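Local coordinates for PBP domain-containing protein (Vibrio parahaemolyticus, PDB 3MUQ), which is of unknown function but belongs to the periplasmic-binding-protein superfamily, is made with a signal peptide and probably binds a small solute outside the cytoplasm, at residues D56-H61 against Q199-N204; L77-M82 against F219-V224; V107-A112 against T138-N143; M160-Q165 against L182-L187. All blocks are in the same frame, centred on the assembly; numbering follows the deposited sequence.

Contact 1 (D56-H61 against Q199-N204); sequences DLVMTH and QVILVN
The carbonyl oxygen of Asp56 is gripped twice. Val203 N donates to Asp56 O over 3.0 Å from above the carbonyl plane, 41° out of it, and a water that also donates to Val203 O reaches Asp56 O at 2.9 Å. From this end strands 57-60 and 195-203 run antiparallel. Val58 and Ile201 are a hydrogen-bonded pair, with Val58 N to Ile201 O and Ile201 N to Val58 O both at 2.8 Å; Thr60 and Gln199 form the next. The non-hydrogen-bonded pair Met59-Val200 comes between these two, and Leu57-Leu202 between Val58-Ile201 and the Asp56 end; their apolar side chains, Met59 present as selenomethionine, suit the face covered by helix 213-224. Here Leu57 CD1 presses on Val200 CG2, a branch anti to its backbone N, at 3.5 Å, tighter than usual, and meets Leu202 CD2 at 3.8 Å. On the other face Val58 CG2 rests on Ile201 CB, 3.9 Å away, two beta-branched residues well suited to extended backbone. Polar groups are satisfied nearby: Glu66 takes hydrogen bonds with Thr60 OG1 and Gln199 NE2, while Asp56 forms a salt bridge to Arg8 of strand 6-12. Strand 57-60 lies parallel to strand 6-12 on one side and antiparallel to strand 195-203 on the other, an order consistent with the mixed central sheet of a type II periplasmic-binding-protein lobe.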
loop_
_atom_site.group_PDB
_atom_site.type_symbol
_atom_site.label_atom_id
_atom_site.label_comp_id
_atom_site.label_asym_id
_atom_site.label_seq_id
_atom_site.Cartn_x
_atom_site.Cartn_y
_atom_site.Cartn_z
ATOM N N ASP A 56 -4.749 -18.508 -11.593
ATOM C CA ASP A 56 -4.958 -17.250 -12.318
ATOM C C ASP A 56 -4.062 -16.114 -11.864
ATOM O O ASP A 56 -3.817 -15.177 -12.629
ATOM C CB ASP A 56 -6.413 -16.815 -12.214
ATOM C CG ASP A 56 -7.370 -17.905 -12.654
ATOM O OD1 ASP A 56 -7.203 -18.414 -13.781
ATOM O OD2 ASP A 56 -8.285 -18.247 -11.879
ATOM N N LEU A 57 -3.612 -16.174 -10.614
ATOM C CA LEU A 57 -2.661 -15.193 -10.105
ATOM C C LEU A 57 -1.959 -15.727 -8.863
ATOM O O LEU A 57 -2.389 -16.725 -8.276
ATOM C CB LEU A 57 -3.343 -13.843 -9.826
ATOM C CG LEU A 57 -4.162 -13.661 -8.534
ATOM C CD1 LEU A 57 -4.569 -12.190 -8.366
ATOM C CD2 LEU A 57 -5.398 -14.574 -8.509
ATOM N N VAL A 58 -0.878 -15.059 -8.463
ATOM C CA VAL A 58 -0.098 -15.488 -7.313
ATOM C C VAL A 58 0.129 -14.354 -6.317
ATOM O O VAL A 58 0.161 -13.172 -6.681
ATOM C CB VAL A 58 1.293 -16.047 -7.721
ATOM C CG1 VAL A 58 1.164 -17.237 -8.680
ATOM C CG2 VAL A 58 2.127 -14.949 -8.337
HETATM N N MSE A 59 0.287 -14.722 -5.053
HETATM C CA MSE A 59 0.606 -13.756 -4.011
HETATM C C MSE A 59 1.731 -14.317 -3.166
HETATM O O MSE A 59 1.537 -15.302 -2.466
HETATM C CB MSE A 59 -0.619 -13.501 -3.137
HETATM C CG MSE A 59 -0.366 -12.547 -1.963
HETATM SE SE MSE A 59 -1.933 -12.379 -0.802
HETATM C CE MSE A 59 -3.206 -11.656 -2.119
ATOM N N THR A 60 2.911 -13.716 -3.254
ATOM C CA THR A 60 4.057 -14.177 -2.488
ATOM C C THR A 60 4.793 -12.975 -1.878
ATOM O O THR A 60 4.430 -11.815 -2.116
ATOM C CB THR A 60 5.036 -15.005 -3.364
ATOM O OG1 THR A 60 5.434 -14.230 -4.498
ATOM C CG2 THR A 60 4.375 -16.279 -3.863
ATOM N N HIS A 61 5.820 -13.255 -1.088
ATOM C CA HIS A 61 6.623 -12.204 -0.483
ATOM C C HIS A 61 8.104 -12.533 -0.659
ATOM O O HIS A 61 8.842 -12.649 0.322
ATOM C CB HIS A 61 6.247 -12.028 0.993
ATOM C CG HIS A 61 6.214 -13.312 1.767
ATOM N ND1 HIS A 61 5.098 -14.118 1.824
ATOM C CD2 HIS A 61 7.160 -13.928 2.516
ATOM C CE1 HIS A 61 5.356 -15.177 2.571
ATOM N NE2 HIS A 61 6.600 -15.086 3.004
ATOM N N GLN A 199 3.819 -9.174 -3.012
ATOM C CA GLN A 199 3.319 -8.856 -4.339
ATOM C C GLN A 199 2.208 -9.797 -4.766
ATOM O O GLN A 199 2.210 -10.997 -4.446
ATOM C CB GLN A 199 4.425 -8.931 -5.396
ATOM C CG GLN A 199 5.405 -7.796 -5.377
ATOM C CD GLN A 199 6.088 -7.623 -6.718
ATOM O OE1 GLN A 199 5.684 -6.791 -7.531
ATOM N NE2 GLN A 199 7.120 -8.415 -6.958
ATOM N N VAL A 200 1.278 -9.245 -5.526
ATOM C CA VAL A 200 0.283 -10.043 -6.207
ATOM C C VAL A 200 0.573 -9.865 -7.690
ATOM O O VAL A 200 0.751 -8.730 -8.176
ATOM C CB VAL A 200 -1.158 -9.590 -5.840
ATOM C CG1 VAL A 200 -1.302 -8.095 -6.023
ATOM C CG2 VAL A 200 -2.190 -10.326 -6.697
ATOM N N ILE A 201 0.664 -10.987 -8.400
ATOM C CA ILE A 201 1.038 -10.972 -9.810
ATOM C C ILE A 201 0.116 -11.866 -10.630
ATOM O O ILE A 201 -0.126 -13.028 -10.280
ATOM C CB ILE A 201 2.490 -11.460 -9.990
ATOM C CG1 ILE A 201 3.404 -10.740 -8.996
ATOM C CG2 ILE A 201 2.960 -11.267 -11.443
ATOM C CD1 ILE A 201 4.838 -11.275 -8.974
ATOM N N LEU A 202 -0.383 -11.318 -11.727
ATOM C CA LEU A 202 -1.304 -12.029 -12.595
ATOM C C LEU A 202 -0.571 -13.010 -13.500
ATOM O O LEU A 202 0.494 -12.699 -14.029
ATOM C CB LEU A 202 -2.035 -11.028 -13.475
ATOM C CG LEU A 202 -2.720 -9.905 -12.704
ATOM C CD1 LEU A 202 -3.437 -8.977 -13.696
ATOM C CD2 LEU A 202 -3.682 -10.491 -11.677
ATOM N N VAL A 203 -1.160 -14.179 -13.712
ATOM C CA VAL A 203 -0.615 -15.095 -14.698
ATOM C C VAL A 203 -0.785 -14.486 -16.090
ATOM O O VAL A 203 -1.849 -13.965 -16.430
ATOM C CB VAL A 203 -1.248 -16.493 -14.587
ATOM C CG1 VAL A 203 -0.828 -17.376 -15.771
ATOM C CG2 VAL A 203 -0.887 -17.126 -13.201
ATOM N N ASN A 204 0.277 -14.526 -16.885
ATOM C CA ASN A 204 0.271 -13.876 -18.191
ATOM C C ASN A 204 -0.789 -14.467 -19.140
ATOM O O ASN A 204 -0.682 -15.617 -19.550
ATOM C CB ASN A 204 1.656 -13.993 -18.806
ATOM C CG ASN A 204 1.788 -13.214 -20.107
ATOM O OD1 ASN A 204 0.793 -12.785 -20.707
ATOM N ND2 ASN A 204 3.028 -13.022 -20.545
HETATM O O HOH W 1 -4.243 -13.629 -14.984
#

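Contact 2 (L77-M82 against F219-V224); sequences LPRKLM and FSDWLV
The guanidinium of Arg79 meets helix 213-224 at its edge, where Ser220 OG and Asp221 OD1 lie near its plane; the Asp221 carboxylate is turned 39° against it. Another flat group, the Phe219 ring, has Leu223 CD1 of the next helical turn over the centre of one face. The arrangement is a helix packed on a strand of the central sheet in a periplasmic-binding-protein fold. Arg79 NH1 makes a salt bridge to Asp221 OD1 at 2.8 Å, fairly straight at 160°, approaching on the anti side of the carboxylate; NH2 adds a weak bond to the same oxygen. The other oxygen, OD2, pairs with Lys217, so each carboxylate oxygen has a cationic partner, which would probably favour the charged form. Ser220 OG, anti to its backbone N (chi1 176°), accepts from Arg79 NH1 at 2.9 Å and donates to a water that in turn donates to Leu77 O. A small hydroxyl suits this place because it can serve as acceptor and donor at once. Tyr83 of the second subunit packs on Arg79 and Val224, placing the salt bridge close to the dimer interface. Farther along the strand, aliphatic contacts take over: Val224 CG1 lies 4.0 Å from Arg79 CB, and Leu81 CD2 rests on Leu223 CB at 3.6 Å.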
loop_
_atom_site.group_PDB
_atom_site.type_symbol
_atom_site.label_atom_id
_atom_site.label_comp_id
_atom_site.label_asym_id
_atom_site.label_seq_id
_atom_site.Cartn_x
_atom_site.Cartn_y
_atom_site.Cartn_z
ATOM N N LEU A 77 1.599 -7.411 -14.630
ATOM C CA LEU A 77 1.049 -6.429 -13.690
ATOM C C LEU A 77 1.352 -6.718 -12.223
ATOM O O LEU A 77 0.445 -6.732 -11.388
ATOM C CB LEU A 77 -0.459 -6.265 -13.891
ATOM C CG LEU A 77 -0.848 -5.736 -15.266
ATOM C CD1 LEU A 77 -2.358 -5.555 -15.371
ATOM C CD2 LEU A 77 -0.100 -4.415 -15.508
ATOM N N PRO A 78 2.632 -6.919 -11.896
ATOM C CA PRO A 78 2.964 -7.150 -10.495
ATOM C C PRO A 78 2.686 -5.893 -9.680
ATOM O O PRO A 78 2.931 -4.773 -10.136
ATOM C CB PRO A 78 4.458 -7.432 -10.542
ATOM C CG PRO A 78 4.914 -6.705 -11.747
ATOM C CD PRO A 78 3.830 -6.966 -12.747
ATOM N N ARG A 79 2.159 -6.090 -8.481
ATOM C CA ARG A 79 1.791 -4.978 -7.638
ATOM C C ARG A 79 2.161 -5.282 -6.220
ATOM O O ARG A 79 1.919 -6.391 -5.721
ATOM C CB ARG A 79 0.297 -4.704 -7.733
ATOM C CG ARG A 79 -0.080 -3.945 -8.992
ATOM C CD ARG A 79 -1.433 -4.372 -9.451
ATOM N NE ARG A 79 -1.896 -3.614 -10.604
ATOM C CZ ARG A 79 -3.167 -3.553 -10.971
ATOM N NH1 ARG A 79 -4.075 -4.219 -10.268
ATOM N NH2 ARG A 79 -3.531 -2.836 -12.031
ATOM N N LYS A 80 2.741 -4.284 -5.566
ATOM C CA LYS A 80 3.084 -4.415 -4.157
ATOM C C LYS A 80 1.827 -4.204 -3.319
ATOM O O LYS A 80 1.156 -3.195 -3.454
ATOM C CB LYS A 80 4.179 -3.408 -3.797
ATOM C CG LYS A 80 5.487 -3.650 -4.558
ATOM C CD LYS A 80 6.315 -4.755 -3.903
ATOM C CE LYS A 80 7.567 -5.075 -4.715
ATOM N NZ LYS A 80 8.461 -6.028 -3.980
ATOM N N LEU A 81 1.496 -5.188 -2.490
ATOM C CA LEU A 81 0.320 -5.137 -1.632
ATOM C C LEU A 81 0.574 -4.428 -0.309
ATOM O O LEU A 81 -0.297 -3.726 0.218
ATOM C CB LEU A 81 -0.140 -6.557 -1.311
ATOM C CG LEU A 81 -1.164 -7.174 -2.243
ATOM C CD1 LEU A 81 -1.571 -8.536 -1.727
ATOM C CD2 LEU A 81 -2.359 -6.252 -2.324
HETATM N N MSE A 82 1.752 -4.658 0.256
HETATM C CA MSE A 82 2.049 -4.166 1.585
HETATM C C MSE A 82 3.516 -4.451 1.902
HETATM O O MSE A 82 4.116 -5.358 1.316
HETATM C CB MSE A 82 1.132 -4.855 2.609
HETATM C CG MSE A 82 1.507 -6.311 2.875
HETATM SE SE MSE A 82 0.318 -7.272 4.117
HETATM C CE MSE A 82 -0.677 -8.244 2.789
ATOM N N PHE A 219 -9.532 -8.914 -8.849
ATOM C CA PHE A 219 -9.087 -9.152 -7.479
ATOM C C PHE A 219 -7.890 -8.266 -7.174
ATOM O O PHE A 219 -7.827 -7.631 -6.122
ATOM C CB PHE A 219 -8.734 -10.638 -7.292
ATOM C CG PHE A 219 -8.456 -11.031 -5.871
ATOM C CD1 PHE A 219 -9.104 -10.399 -4.820
ATOM C CD2 PHE A 219 -7.568 -12.053 -5.587
ATOM C CE1 PHE A 219 -8.861 -10.755 -3.519
ATOM C CE2 PHE A 219 -7.314 -12.421 -4.285
ATOM C CZ PHE A 219 -7.969 -11.769 -3.241
ATOM N N SER A 220 -6.946 -8.221 -8.111
ATOM C CA SER A 220 -5.750 -7.400 -7.941
ATOM C C SER A 220 -6.124 -5.925 -7.850
ATOM O O SER A 220 -5.684 -5.250 -6.934
ATOM C CB SER A 220 -4.756 -7.620 -9.087
ATOM O OG SER A 220 -3.644 -6.746 -8.960
ATOM N N ASP A 221 -6.940 -5.437 -8.795
ATOM C CA ASP A 221 -7.428 -4.053 -8.767
ATOM C C ASP A 221 -8.100 -3.756 -7.419
ATOM O O ASP A 221 -7.846 -2.733 -6.787
ATOM C CB ASP A 221 -8.436 -3.807 -9.906
ATOM C CG ASP A 221 -7.789 -3.802 -11.270
ATOM O OD1 ASP A 221 -6.547 -3.659 -11.340
ATOM O OD2 ASP A 221 -8.525 -3.937 -12.275
ATOM N N TRP A 222 -8.955 -4.665 -6.967
ATOM C CA TRP A 222 -9.638 -4.467 -5.691
ATOM C C TRP A 222 -8.632 -4.401 -4.531
ATOM O O TRP A 222 -8.732 -3.544 -3.649
ATOM C CB TRP A 222 -10.650 -5.592 -5.478
ATOM C CG TRP A 222 -11.477 -5.511 -4.217
ATOM C CD1 TRP A 222 -12.695 -4.895 -4.071
ATOM C CD2 TRP A 222 -11.171 -6.104 -2.941
ATOM N NE1 TRP A 222 -13.160 -5.061 -2.778
ATOM C CE2 TRP A 222 -12.244 -5.793 -2.065
ATOM C CE3 TRP A 222 -10.099 -6.859 -2.455
ATOM C CZ2 TRP A 222 -12.270 -6.213 -0.720
ATOM C CZ3 TRP A 222 -10.127 -7.284 -1.124
ATOM C CH2 TRP A 222 -11.209 -6.957 -0.268
ATOM N N LEU A 223 -7.649 -5.296 -4.540
ATOM C CA LEU A 223 -6.660 -5.352 -3.461
ATOM C C LEU A 223 -5.847 -4.076 -3.300
ATOM O O LEU A 223 -5.478 -3.712 -2.170
ATOM C CB LEU A 223 -5.695 -6.529 -3.663
ATOM C CG LEU A 223 -6.262 -7.934 -3.482
ATOM C CD1 LEU A 223 -5.289 -8.984 -4.052
ATOM C CD2 LEU A 223 -6.546 -8.183 -2.016
ATOM N N VAL A 224 -5.561 -3.395 -4.410
ATOM C CA VAL A 224 -4.745 -2.166 -4.332
ATOM C C VAL A 224 -5.577 -0.878 -4.289
ATOM O O VAL A 224 -5.036 0.208 -4.114
ATOM C CB VAL A 224 -3.690 -2.070 -5.465
ATOM C CG1 VAL A 224 -2.718 -3.286 -5.433
ATOM C CG2 VAL A 224 -4.364 -1.924 -6.821
HETATM O O HOH W 2 -1.355 -7.948 -9.872
#

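Contact 3 (V107-A112 against T138-N143); sequences VFKEIA and TKIEPN
Lys109 and Thr138 slide past each other in opposite directions, while Ile140 comes at an angle across the same lysine. The setting is the C-terminal end of helix 126-138, closed by a Schellman motif in which Lys139 takes positive phi, packed against one side of helix 104-113. No hydrogen bond crosses; the methylene groups of a long side chain do the work. The Lys109 chain is extended beyond CG and passes alongside Thr138, with CE 3.7 Å from Thr138 CB and CG 3.8 Å from that same atom. A lysine suits this partly exposed border, since its aliphatic part can cover apolar neighbours while carrying the amine onward. Thr138 presents carbon to helix 104-113: its CG2, anti to the carbonyl carbon, lies 3.9 Å from Phe108 CB. Its hydroxyl is engaged differently, OG1 being hydrogen-bonded to Trp135 O within its own helix end. Ile140, two residues on, aims its CD1 at the lysine root, and Ile140 CD1 sits 3.3 Å from Lys109 CG. That approach is closer than a normal carbon contact, and the chi2 of Ile140, 113°, lies well off a staggered value; the position of CD1 is therefore doubtful, and the short distance should not be read as strain. Trp135 of helix 126-138 packs on Phe108, Ala112 and Ile140, tying together the two helices and the loop that leads to strand 147-149. Ala112 offers just a methyl to the isoleucine: its CB lies 4.2 Å from Ile140 CG2.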
loop_
_atom_site.group_PDB
_atom_site.type_symbol
_atom_site.label_atom_id
_atom_site.label_comp_id
_atom_site.label_asym_id
_atom_site.label_seq_id
_atom_site.Cartn_x
_atom_site.Cartn_y
_atom_site.Cartn_z
ATOM N N VAL A 107 17.652 -14.369 18.608
ATOM C CA VAL A 107 17.031 -13.465 19.563
ATOM C C VAL A 107 15.927 -14.174 20.362
ATOM O O VAL A 107 15.907 -14.117 21.595
ATOM C CB VAL A 107 16.492 -12.171 18.893
ATOM C CG1 VAL A 107 15.700 -11.367 19.891
ATOM C CG2 VAL A 107 17.653 -11.326 18.320
ATOM N N PHE A 108 15.020 -14.856 19.674
ATOM C CA PHE A 108 13.953 -15.582 20.372
ATOM C C PHE A 108 14.506 -16.642 21.329
ATOM O O PHE A 108 14.115 -16.701 22.494
ATOM C CB PHE A 108 12.954 -16.187 19.377
ATOM C CG PHE A 108 11.891 -15.218 18.923
ATOM C CD1 PHE A 108 12.233 -13.942 18.502
ATOM C CD2 PHE A 108 10.549 -15.581 18.918
ATOM C CE1 PHE A 108 11.251 -13.042 18.085
ATOM C CE2 PHE A 108 9.565 -14.697 18.496
ATOM C CZ PHE A 108 9.911 -13.429 18.085
ATOM N N LYS A 109 15.451 -17.443 20.849
ATOM C CA LYS A 109 16.030 -18.501 21.666
ATOM C C LYS A 109 16.676 -17.937 22.928
ATOM O O LYS A 109 16.506 -18.483 24.016
ATOM C CB LYS A 109 17.063 -19.290 20.859
ATOM C CG LYS A 109 16.460 -20.150 19.772
ATOM C CD LYS A 109 17.508 -20.667 18.800
ATOM C CE LYS A 109 16.844 -21.350 17.613
ATOM N NZ LYS A 109 17.820 -21.737 16.559
ATOM N N GLU A 110 17.413 -16.841 22.762
ATOM C CA GLU A 110 18.131 -16.193 23.851
ATOM C C GLU A 110 17.153 -15.642 24.900
ATOM O O GLU A 110 17.356 -15.790 26.103
ATOM C CB GLU A 110 18.987 -15.064 23.267
ATOM C CG GLU A 110 20.103 -14.532 24.147
ATOM C CD GLU A 110 21.341 -14.160 23.333
ATOM O OE1 GLU A 110 22.146 -13.322 23.806
ATOM O OE2 GLU A 110 21.510 -14.712 22.218
ATOM N N ILE A 111 16.096 -14.988 24.437
ATOM C CA ILE A 111 15.069 -14.469 25.336
ATOM C C ILE A 111 14.451 -15.610 26.153
ATOM O O ILE A 111 14.297 -15.520 27.386
ATOM C CB ILE A 111 13.981 -13.713 24.544
ATOM C CG1 ILE A 111 14.523 -12.336 24.116
ATOM C CG2 ILE A 111 12.711 -13.580 25.369
ATOM C CD1 ILE A 111 13.537 -11.480 23.314
ATOM N N ALA A 112 14.124 -16.706 25.473
ATOM C CA ALA A 112 13.534 -17.847 26.164
ATOM C C ALA A 112 14.519 -18.478 27.147
ATOM O O ALA A 112 14.167 -18.750 28.291
ATOM C CB ALA A 112 13.032 -18.872 25.177
ATOM N N THR A 138 12.144 -21.830 15.900
ATOM C CA THR A 138 13.202 -22.019 16.893
ATOM C C THR A 138 13.053 -23.369 17.563
ATOM O O THR A 138 13.960 -23.828 18.252
ATOM C CB THR A 138 13.205 -20.926 17.983
ATOM O OG1 THR A 138 12.006 -21.013 18.774
ATOM C CG2 THR A 138 13.339 -19.537 17.355
ATOM N N LYS A 139 11.903 -23.997 17.339
ATOM C CA LYS A 139 11.561 -25.274 17.951
ATOM C C LYS A 139 11.349 -25.132 19.448
ATOM O O LYS A 139 11.256 -26.129 20.164
ATOM C CB LYS A 139 12.623 -26.345 17.669
ATOM C CG LYS A 139 12.482 -27.063 16.329
ATOM C CD LYS A 139 13.077 -26.248 15.188
ATOM C CE LYS A 139 12.923 -26.967 13.853
ATOM N NZ LYS A 139 12.935 -26.016 12.700
ATOM N N ILE A 140 11.281 -23.894 19.924
ATOM C CA ILE A 140 10.916 -23.644 21.311
ATOM C C ILE A 140 9.417 -23.426 21.406
ATOM O O ILE A 140 8.818 -22.794 20.539
ATOM C CB ILE A 140 11.621 -22.396 21.890
ATOM C CG1 ILE A 140 13.102 -22.675 22.135
ATOM C CG2 ILE A 140 10.971 -21.971 23.197
ATOM C CD1 ILE A 140 14.027 -21.883 21.238
ATOM N N GLU A 141 8.810 -23.956 22.459
ATOM C CA GLU A 141 7.438 -23.620 22.777
ATOM C C GLU A 141 7.493 -22.479 23.774
ATOM O O GLU A 141 8.243 -22.546 24.749
ATOM C CB GLU A 141 6.722 -24.815 23.382
ATOM C CG GLU A 141 5.246 -24.591 23.583
ATOM C CD GLU A 141 4.451 -25.864 23.398
ATOM O OE1 GLU A 141 4.926 -26.761 22.666
ATOM O OE2 GLU A 141 3.348 -25.960 23.976
ATOM N N PRO A 142 6.723 -21.411 23.523
ATOM C CA PRO A 142 6.803 -20.227 24.379
ATOM C C PRO A 142 6.151 -20.533 25.718
ATOM O O PRO A 142 5.009 -20.139 25.956
ATOM C CB PRO A 142 5.978 -19.182 23.621
ATOM C CG PRO A 142 5.701 -19.780 22.274
ATOM C CD PRO A 142 5.719 -21.253 22.466
ATOM N N ASN A 143 6.878 -21.238 26.580
ATOM C CA ASN A 143 6.342 -21.665 27.868
ATOM C C ASN A 143 7.127 -21.126 29.052
ATOM O O ASN A 143 6.754 -21.349 30.204
ATOM C CB ASN A 143 6.309 -23.192 27.945
ATOM C CG ASN A 143 5.026 -23.765 27.412
ATOM O OD1 ASN A 143 3.943 -23.233 27.667
ATOM N ND2 ASN A 143 5.131 -24.854 26.663
#

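Contact 4 (M160-Q165 against L182-L187); sequences MASEMQ and LDLEIL
Ser162 and Leu184 meet on the tightly packed side of this contact, where the last turn of helix 154-163 and its Schellman motif at Gln165 lie against the chain leading into strand 185-188. Leu184 spreads its branches over the helix: CD1 reaches Ala161 CB at 4.1 Å, and CD2 lies near the Ala161 carbonyl. A small alanine lets the leucine approach the backbone closely. Leu182 CD2 touches Ser162 CB at 3.6 Å, and Trp175 of helix 172-178 packs on both leucines. Ser162 OG, anti to its backbone N (chi1 -176°), accepts from Asp183 N over 2.8 Å in a nearly straight bond of 169°, pinning the inverse gamma turn centred on Asp183. The opposite character belongs to Gln165 and Asp183, both exposed. A glutamine suits this outer edge because one amide nitrogen can offer two hydrogens: Gln165 NE2 donates to Ser162 O at 2.9 Å and to Asp183 O at 3.1 Å, with both acceptors close to the amide plane, so helix end and turn are clasped together. A water bridges the two residues on this side, donating to Asp183 O and, at 2.9 Å, to Gln165 OE1.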
loop_
_atom_site.group_PDB
_atom_site.type_symbol
_atom_site.label_atom_id
_atom_site.label_comp_id
_atom_site.label_asym_id
_atom_site.label_seq_id
_atom_site.Cartn_x
_atom_site.Cartn_y
_atom_site.Cartn_z
HETATM N N MSE A 160 2.420 -2.635 27.875
HETATM C CA MSE A 160 2.726 -3.703 28.819
HETATM C C MSE A 160 4.236 -3.973 28.853
HETATM O O MSE A 160 4.830 -4.110 29.921
HETATM C CB MSE A 160 1.940 -4.979 28.468
HETATM C CG MSE A 160 1.975 -6.050 29.558
HETATM SE SE MSE A 160 1.141 -5.431 31.248
HETATM C CE MSE A 160 -0.563 -4.958 30.500
ATOM N N ALA A 161 4.859 -4.043 27.682
ATOM C CA ALA A 161 6.293 -4.302 27.618
ATOM C C ALA A 161 7.089 -3.193 28.330
ATOM O O ALA A 161 8.104 -3.463 28.981
ATOM C CB ALA A 161 6.749 -4.476 26.160
ATOM N N SER A 162 6.630 -1.951 28.210
ATOM C CA SER A 162 7.286 -0.828 28.876
ATOM C C SER A 162 7.080 -0.913 30.387
ATOM O O SER A 162 8.014 -0.700 31.169
ATOM C CB SER A 162 6.763 0.514 28.323
ATOM O OG SER A 162 7.457 1.623 28.887
ATOM N N GLU A 163 5.855 -1.223 30.807
ATOM C CA GLU A 163 5.565 -1.335 32.235
ATOM C C GLU A 163 6.421 -2.421 32.899
ATOM O O GLU A 163 6.997 -2.226 33.983
ATOM C CB GLU A 163 4.090 -1.648 32.449
ATOM C CG GLU A 163 3.731 -1.990 33.883
ATOM C CD GLU A 163 4.036 -0.857 34.851
ATOM O OE1 GLU A 163 3.825 0.316 34.484
ATOM O OE2 GLU A 163 4.482 -1.147 35.984
HETATM N N MSE A 164 6.516 -3.570 32.239
HETATM C CA MSE A 164 7.223 -4.701 32.823
HETATM C C MSE A 164 8.689 -4.762 32.413
HETATM O O MSE A 164 9.405 -5.686 32.796
HETATM C CB MSE A 164 6.502 -6.001 32.484
HETATM C CG MSE A 164 5.136 -6.063 33.106
HETATM SE SE MSE A 164 4.308 -7.773 32.770
HETATM C CE MSE A 164 5.596 -8.880 33.744
ATOM N N GLN A 165 9.135 -3.763 31.655
ATOM C CA GLN A 165 10.491 -3.780 31.092
ATOM C C GLN A 165 10.791 -5.112 30.414
ATOM O O GLN A 165 11.728 -5.824 30.779
ATOM C CB GLN A 165 11.532 -3.480 32.176
ATOM C CG GLN A 165 11.511 -2.011 32.613
ATOM C CD GLN A 165 11.886 -1.082 31.467
ATOM O OE1 GLN A 165 13.062 -0.977 31.104
ATOM N NE2 GLN A 165 10.886 -0.414 30.878
ATOM N N LEU A 182 7.151 5.204 25.693
ATOM C CA LEU A 182 7.662 3.886 26.065
ATOM C C LEU A 182 9.090 3.979 26.604
ATOM O O LEU A 182 9.926 4.677 26.045
ATOM C CB LEU A 182 7.615 2.935 24.862
ATOM C CG LEU A 182 6.205 2.680 24.307
ATOM C CD1 LEU A 182 6.234 1.969 22.946
ATOM C CD2 LEU A 182 5.374 1.910 25.329
ATOM N N ASP A 183 9.369 3.264 27.685
ATOM C CA ASP A 183 10.733 3.172 28.193
ATOM C C ASP A 183 11.398 1.969 27.554
ATOM O O ASP A 183 11.805 1.043 28.249
ATOM C CB ASP A 183 10.742 2.994 29.717
ATOM C CG ASP A 183 10.363 4.259 30.462
ATOM O OD1 ASP A 183 10.261 5.338 29.836
ATOM O OD2 ASP A 183 10.168 4.171 31.694
ATOM N N LEU A 184 11.476 1.981 26.227
ATOM C CA LEU A 184 12.011 0.875 25.458
ATOM C C LEU A 184 12.776 1.475 24.285
ATOM O O LEU A 184 12.640 2.665 24.002
ATOM C CB LEU A 184 10.860 0.025 24.898
ATOM C CG LEU A 184 9.800 -0.528 25.861
ATOM C CD1 LEU A 184 8.582 -1.030 25.072
ATOM C CD2 LEU A 184 10.382 -1.622 26.735
ATOM N N GLU A 185 13.540 0.637 23.600
ATOM C CA GLU A 185 14.228 0.998 22.358
ATOM C C GLU A 185 14.069 -0.146 21.373
ATOM O O GLU A 185 13.747 -1.272 21.769
ATOM C CB GLU A 185 15.728 1.153 22.599
ATOM C CG GLU A 185 16.187 2.495 23.074
ATOM C CD GLU A 185 17.700 2.534 23.310
ATOM O OE1 GLU A 185 18.353 1.456 23.328
ATOM O OE2 GLU A 185 18.234 3.654 23.483
ATOM N N ILE A 186 14.335 0.126 20.097
ATOM C CA ILE A 186 14.534 -0.939 19.125
ATOM C C ILE A 186 15.871 -1.606 19.431
ATOM O O ILE A 186 16.913 -0.945 19.469
ATOM C CB ILE A 186 14.556 -0.397 17.693
ATOM C CG1 ILE A 186 13.177 0.136 17.291
ATOM C CG2 ILE A 186 15.016 -1.481 16.709
ATOM C CD1 ILE A 186 13.190 0.841 15.953
ATOM N N LEU A 187 15.858 -2.913 19.666
ATOM C CA LEU A 187 17.091 -3.584 20.045
ATOM C C LEU A 187 17.587 -4.502 18.947
ATOM O O LEU A 187 18.765 -4.841 18.916
ATOM C CB LEU A 187 16.930 -4.375 21.350
ATOM C CG LEU A 187 16.701 -3.586 22.635
ATOM C CD1 LEU A 187 16.513 -4.545 23.779
ATOM C CD2 LEU A 187 17.872 -2.644 22.906
HETATM O O HOH W 3 14.595 0.850 29.540
#

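In the fold
Contacts 1 and 2 adjoin, their centres 9 Å apart: strands 57-60, 195-203 and 78-90 are successive members of one mixed sheet, and Val200 N probably bonds to Arg79 O between them. Helix 213-224 follows strand 195-203 in the chain and packs on the same sheet. The segments of the two contacts alternate along the chain. Contacts 3 and 4 follow one another inside the chain loops closed by contacts 1 and 2, with centres 34 to 39 Å from theirs and about 19 Å from each other. Strand 78-90 extends far enough to pair with strand 185-188 of contact 4. This separation is consistent with two lobes, between which related binding proteins hold their solute.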